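PDB 2H56: DNA-3-methyladenine glycosidase from Bacillus halodurans, which belongs to the HhH-GPD superfamily of base excision DNA repair proteins, a largely helical family of DNA glycosylases. Local coordinates for residues F52-L64 and K107-E119. Sequence-based numbering, arbitrary orientation.
Sequences FQSLVSSIVEQQL and KIEYIRHVCEHVE
The ammonium group of Lys107 is gripped by two backbone carbonyls, Val60 O in the last turn of helix 51-61 and Gln62 O just beyond it. Its NZ donates to Gln62 O at 2.8 Å, and this bond lies in the carbonyl plane. The second bond, from NZ to Val60 O, measures 2.9 Å, and there the donor stands 44° above the carbonyl plane. The lysine chain is extended beyond CG, which carries NZ past Ile59 O to the carbonyls at and just beyond the helix end. A positive charge at this end would probably be favoured by the helix dipole. Residues 61-64 form a type II turn, and Leu64 lays its CD1 methyl close to NZ. In the same turn, Gln62 OE1 lies at the edge of the Tyr110 ring, with the amide and ring planes 76° apart.

Ile59 is the knob of the interface and sits among Lys107, Tyr110, Ile111 and Val114. Its CG1 stands anti to the carbonyl carbon and leads CD1 to Val114 CG2, 3.5 Å away. The CG2 branch packs on Ile111 CG1 and on CB of both Lys107 and Tyr110. Farther along, Val114 turns its other methyl to the edge of the Phe52 ring, and Val114 CG1 lies 3.8 Å from Phe52 CD1. Cys115 SG also lies at that edge, 5.1 Å from the ring centroid, in a sulfur-aromatic contact. Val56 CG2 lies over one face of the ring, toward its rim, from the same helix.

Outside the pair, helix 66-80 packs on Val60 and Leu64, and Phe154 of helix 148-157 touches Leu55. Segments 52-61 and 107-119 run nearly antiparallel, at 167°, with a closest axis approach of 9.7 Å. This is an antiparallel helix pair with one knob-into-hole contact, at Ile59, and a lysine joining one helix to the C-terminal end of the other and the turn after it, in the helical core typical of the HhH-GPD fold.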
loop_
_atom_site.group_PDB
_atom_site.type_symbol
_atom_site.label_atom_id
_atom_site.label_comp_id
_atom_site.label_asym_id
_atom_site.label_seq_id
_atom_site.Cartn_x
_atom_site.Cartn_y
_atom_site.Cartn_z
ATOM N N PHE A 52 11.033 8.148 -4.173
ATOM C CA PHE A 52 12.249 7.462 -3.830
ATOM C C PHE A 52 12.337 7.252 -2.327
ATOM O O PHE A 52 12.705 6.188 -1.868
ATOM C CB PHE A 52 13.454 8.255 -4.306
ATOM C CG PHE A 52 14.732 7.835 -3.678
ATOM C CD1 PHE A 52 15.315 6.643 -4.029
ATOM C CD2 PHE A 52 15.353 8.640 -2.718
ATOM C CE1 PHE A 52 16.502 6.249 -3.428
ATOM C CE2 PHE A 52 16.551 8.252 -2.119
ATOM C CZ PHE A 52 17.118 7.060 -2.475
ATOM N N GLN A 53 11.998 8.283 -1.567
ATOM C CA GLN A 53 12.019 8.221 -0.113
ATOM C C GLN A 53 11.113 7.099 0.379
ATOM O O GLN A 53 11.482 6.322 1.241
ATOM C CB GLN A 53 11.583 9.578 0.434
ATOM C CG GLN A 53 11.667 9.744 1.941
ATOM C CD GLN A 53 10.480 9.125 2.662
ATOM O OE1 GLN A 53 9.320 9.333 2.285
ATOM N NE2 GLN A 53 10.766 8.360 3.713
ATOM N N SER A 54 9.930 7.014 -0.203
ATOM C CA SER A 54 8.983 5.950 0.112
ATOM C C SER A 54 9.499 4.570 -0.121
ATOM O O SER A 54 9.226 3.695 0.678
ATOM C CB SER A 54 7.737 6.107 -0.729
ATOM O OG SER A 54 7.108 7.277 -0.309
ATOM N N LEU A 55 10.201 4.347 -1.224
ATOM C CA LEU A 55 10.703 3.000 -1.496
ATOM C C LEU A 55 11.728 2.606 -0.430
ATOM O O LEU A 55 11.727 1.484 0.075
ATOM C CB LEU A 55 11.322 2.907 -2.888
ATOM C CG LEU A 55 10.381 2.604 -4.044
ATOM C CD1 LEU A 55 11.094 2.708 -5.386
ATOM C CD2 LEU A 55 9.822 1.197 -3.826
ATOM N N VAL A 56 12.605 3.539 -0.082
ATOM C CA VAL A 56 13.629 3.258 0.892
ATOM C C VAL A 56 12.987 2.958 2.249
ATOM O O VAL A 56 13.280 1.952 2.872
ATOM C CB VAL A 56 14.617 4.423 0.993
ATOM C CG1 VAL A 56 15.601 4.169 2.109
ATOM C CG2 VAL A 56 15.314 4.608 -0.346
ATOM N N SER A 57 12.103 3.838 2.688
ATOM C CA SER A 57 11.302 3.604 3.868
ATOM C C SER A 57 10.538 2.268 3.810
ATOM O O SER A 57 10.464 1.561 4.795
ATOM C CB SER A 57 10.304 4.742 4.038
ATOM O OG SER A 57 9.753 4.722 5.350
ATOM N N SER A 58 9.977 1.911 2.666
ATOM C CA SER A 58 9.297 0.632 2.555
ATOM C C SER A 58 10.243 -0.530 2.776
ATOM O O SER A 58 9.870 -1.508 3.432
ATOM C CB SER A 58 8.627 0.481 1.193
ATOM O OG SER A 58 7.663 1.515 1.005
ATOM N N ILE A 59 11.453 -0.442 2.237
ATOM C CA ILE A 59 12.462 -1.493 2.492
ATOM C C ILE A 59 12.857 -1.543 3.982
ATOM O O ILE A 59 12.939 -2.620 4.554
ATOM C CB ILE A 59 13.680 -1.305 1.572
ATOM C CG1 ILE A 59 13.282 -1.680 0.131
ATOM C CG2 ILE A 59 14.857 -2.118 2.037
ATOM C CD1 ILE A 59 13.935 -0.825 -0.882
ATOM N N VAL A 60 13.020 -0.384 4.629
ATOM C CA VAL A 60 13.421 -0.366 6.023
ATOM C C VAL A 60 12.382 -1.004 6.912
ATOM O O VAL A 60 12.719 -1.656 7.891
ATOM C CB VAL A 60 13.796 1.036 6.494
ATOM C CG1 VAL A 60 14.013 1.077 8.028
ATOM C CG2 VAL A 60 15.062 1.456 5.786
ATOM N N GLU A 61 11.132 -0.880 6.528
ATOM C CA GLU A 61 10.027 -1.433 7.322
ATOM C C GLU A 61 9.933 -2.947 7.318
ATOM O O GLU A 61 9.473 -3.535 8.280
ATOM C CB GLU A 61 8.679 -0.860 6.855
ATOM C CG GLU A 61 8.485 0.595 7.239
ATOM C CD GLU A 61 7.415 1.308 6.422
ATOM O OE1 GLU A 61 6.545 0.623 5.810
ATOM O OE2 GLU A 61 7.457 2.568 6.403
ATOM N N GLN A 62 10.319 -3.602 6.242
ATOM C CA GLN A 62 10.147 -5.063 6.193
ATOM C C GLN A 62 10.557 -5.783 7.482
ATOM O O GLN A 62 11.671 -5.584 7.972
ATOM C CB GLN A 62 10.947 -5.673 5.051
ATOM C CG GLN A 62 10.487 -5.246 3.643
ATOM C CD GLN A 62 11.534 -5.531 2.600
ATOM O OE1 GLN A 62 12.697 -5.806 2.926
ATOM N NE2 GLN A 62 11.137 -5.470 1.332
ATOM N N GLN A 63 9.641 -6.616 7.998
ATOM C CA GLN A 63 9.852 -7.528 9.125
ATOM C C GLN A 63 9.987 -6.791 10.459
ATOM O O GLN A 63 10.330 -7.384 11.467
ATOM C CB GLN A 63 11.063 -8.463 8.913
ATOM C CG GLN A 63 11.138 -9.261 7.600
ATOM C CD GLN A 63 12.373 -10.268 7.531
ATOM O OE1 GLN A 63 13.000 -10.602 8.543
ATOM N NE2 GLN A 63 12.690 -10.734 6.326
ATOM N N LEU A 64 9.695 -5.505 10.498
ATOM C CA LEU A 64 9.862 -4.769 11.737
ATOM C C LEU A 64 8.582 -4.052 12.129
ATOM O O LEU A 64 7.806 -3.683 11.275
ATOM C CB LEU A 64 10.993 -3.743 11.575
ATOM C CG LEU A 64 12.375 -4.319 11.275
ATOM C CD1 LEU A 64 13.430 -3.213 11.238
ATOM C CD2 LEU A 64 12.701 -5.406 12.296
ATOM N N LYS A 107 18.703 -5.608 3.420
ATOM C CA LYS A 107 18.031 -4.351 3.136
ATOM C C LYS A 107 18.977 -3.336 2.451
ATOM O O LYS A 107 18.570 -2.558 1.603
ATOM C CB LYS A 107 17.417 -3.774 4.397
ATOM C CG LYS A 107 16.210 -4.555 4.912
ATOM C CD LYS A 107 15.779 -4.041 6.299
ATOM C CE LYS A 107 14.426 -4.591 6.731
ATOM N NZ LYS A 107 14.097 -4.157 8.112
ATOM N N ILE A 108 20.258 -3.382 2.780
ATOM C CA ILE A 108 21.221 -2.515 2.117
ATOM C C ILE A 108 21.330 -2.823 0.635
ATOM O O ILE A 108 21.340 -1.897 -0.169
ATOM C CB ILE A 108 22.589 -2.577 2.779
ATOM C CG1 ILE A 108 22.495 -1.882 4.152
ATOM C CG2 ILE A 108 23.615 -1.905 1.872
ATOM C CD1 ILE A 108 23.596 -2.237 5.090
ATOM N N GLU A 109 21.379 -4.105 0.273
ATOM C CA GLU A 109 21.376 -4.485 -1.122
ATOM C C GLU A 109 20.095 -3.964 -1.824
ATOM O O GLU A 109 20.165 -3.420 -2.936
ATOM C CB GLU A 109 21.518 -5.996 -1.263
ATOM C CG GLU A 109 21.394 -6.531 -2.727
ATOM C CD GLU A 109 21.621 -8.079 -2.899
ATOM O OE1 GLU A 109 21.842 -8.789 -1.881
ATOM O OE2 GLU A 109 21.580 -8.566 -4.066
ATOM N N TYR A 110 18.933 -4.095 -1.187
ATOM C CA TYR A 110 17.723 -3.612 -1.820
ATOM C C TYR A 110 17.757 -2.102 -2.021
ATOM O O TYR A 110 17.395 -1.609 -3.074
ATOM C CB TYR A 110 16.464 -3.985 -1.024
ATOM C CG TYR A 110 16.329 -5.447 -0.660
ATOM C CD1 TYR A 110 16.888 -6.459 -1.452
ATOM C CD2 TYR A 110 15.627 -5.818 0.494
ATOM C CE1 TYR A 110 16.746 -7.803 -1.100
ATOM C CE2 TYR A 110 15.480 -7.163 0.854
ATOM C CZ TYR A 110 16.043 -8.140 0.068
ATOM O OH TYR A 110 15.891 -9.438 0.469
ATOM N N ILE A 111 18.187 -1.369 -1.013
ATOM C CA ILE A 111 18.251 0.091 -1.106
ATOM C C ILE A 111 19.214 0.527 -2.230
ATOM O O ILE A 111 18.893 1.387 -3.069
ATOM C CB ILE A 111 18.672 0.723 0.256
ATOM C CG1 ILE A 111 17.514 0.572 1.254
ATOM C CG2 ILE A 111 19.055 2.221 0.094
ATOM C CD1 ILE A 111 17.918 0.554 2.725
ATOM N N ARG A 112 20.381 -0.086 -2.262
ATOM C CA ARG A 112 21.309 0.168 -3.356
ATOM C C ARG A 112 20.672 -0.107 -4.710
ATOM O O ARG A 112 20.883 0.663 -5.655
ATOM C CB ARG A 112 22.562 -0.701 -3.247
ATOM C CG ARG A 112 23.454 -0.396 -2.114
ATOM C CD ARG A 112 23.830 1.066 -1.999
ATOM N NE ARG A 112 24.693 1.241 -0.840
ATOM C CZ ARG A 112 25.089 2.408 -0.345
ATOM N NH1 ARG A 112 24.701 3.557 -0.913
ATOM N NH2 ARG A 112 25.883 2.420 0.734
ATOM N N HIS A 113 19.902 -1.180 -4.808
ATOM C CA HIS A 113 19.310 -1.517 -6.074
ATOM C C HIS A 113 18.261 -0.461 -6.438
ATOM O O HIS A 113 18.117 -0.122 -7.611
ATOM C CB HIS A 113 18.737 -2.936 -6.043
ATOM C CG HIS A 113 18.679 -3.599 -7.380
ATOM N ND1 HIS A 113 17.520 -4.159 -7.886
ATOM C CD2 HIS A 113 19.635 -3.802 -8.319
ATOM C CE1 HIS A 113 17.762 -4.679 -9.078
ATOM N NE2 HIS A 113 19.035 -4.460 -9.371
ATOM N N VAL A 114 17.558 0.095 -5.451
ATOM C CA VAL A 114 16.604 1.173 -5.727
ATOM C C VAL A 114 17.349 2.389 -6.278
ATOM O O VAL A 114 16.936 3.008 -7.267
ATOM C CB VAL A 114 15.846 1.586 -4.466
ATOM C CG1 VAL A 114 15.083 2.920 -4.670
ATOM C CG2 VAL A 114 14.919 0.459 -4.018
ATOM N N CYS A 115 18.469 2.722 -5.654
ATOM C CA CYS A 115 19.282 3.834 -6.134
ATOM C C CYS A 115 19.721 3.659 -7.539
ATOM O O CYS A 115 19.553 4.550 -8.341
ATOM C CB CYS A 115 20.519 3.975 -5.295
ATOM S SG CYS A 115 20.123 4.547 -3.648
ATOM N N GLU A 116 20.303 2.505 -7.824
ATOM C CA GLU A 116 20.728 2.169 -9.172
ATOM C C GLU A 116 19.584 2.396 -10.175
ATOM O O GLU A 116 19.785 3.019 -11.219
ATOM C CB GLU A 116 21.248 0.717 -9.224
ATOM C CG GLU A 116 21.686 0.225 -10.618
ATOM C CD GLU A 116 21.943 -1.303 -10.703
ATOM O OE1 GLU A 116 22.617 -1.870 -9.810
ATOM O OE2 GLU A 116 21.470 -1.922 -11.691
ATOM N N HIS A 117 18.394 1.905 -9.851
ATOM C CA HIS A 117 17.282 1.988 -10.773
ATOM C C HIS A 117 16.748 3.428 -10.945
ATOM O O HIS A 117 16.303 3.791 -12.022
ATOM C CB HIS A 117 16.130 1.084 -10.305
ATOM C CG HIS A 117 16.208 -0.330 -10.782
ATOM N ND1 HIS A 117 15.256 -0.881 -11.602
ATOM C CD2 HIS A 117 17.089 -1.322 -10.511
ATOM C CE1 HIS A 117 15.553 -2.150 -11.824
ATOM N NE2 HIS A 117 16.663 -2.440 -11.175
ATOM N N VAL A 118 16.752 4.226 -9.880
ATOM C CA VAL A 118 16.328 5.615 -9.999
ATOM C C VAL A 118 17.358 6.423 -10.815
ATOM O O VAL A 118 16.981 7.160 -11.723
ATOM C CB VAL A 118 16.023 6.276 -8.597
ATOM C CG1 VAL A 118 15.781 7.802 -8.730
ATOM C CG2 VAL A 118 14.829 5.596 -7.945
ATOM N N GLU A 119 18.639 6.271 -10.526
ATOM C CA GLU A 119 19.660 7.106 -11.174
ATOM C C GLU A 119 20.057 6.718 -12.595
ATOM O O GLU A 119 20.627 7.521 -13.303
ATOM C CB GLU A 119 20.914 7.143 -10.310
ATOM C CG GLU A 119 20.755 7.944 -9.023
ATOM C CD GLU A 119 22.056 8.032 -8.259
ATOM O OE1 GLU A 119 22.539 6.958 -7.837
ATOM O OE2 GLU A 119 22.598 9.157 -8.095
#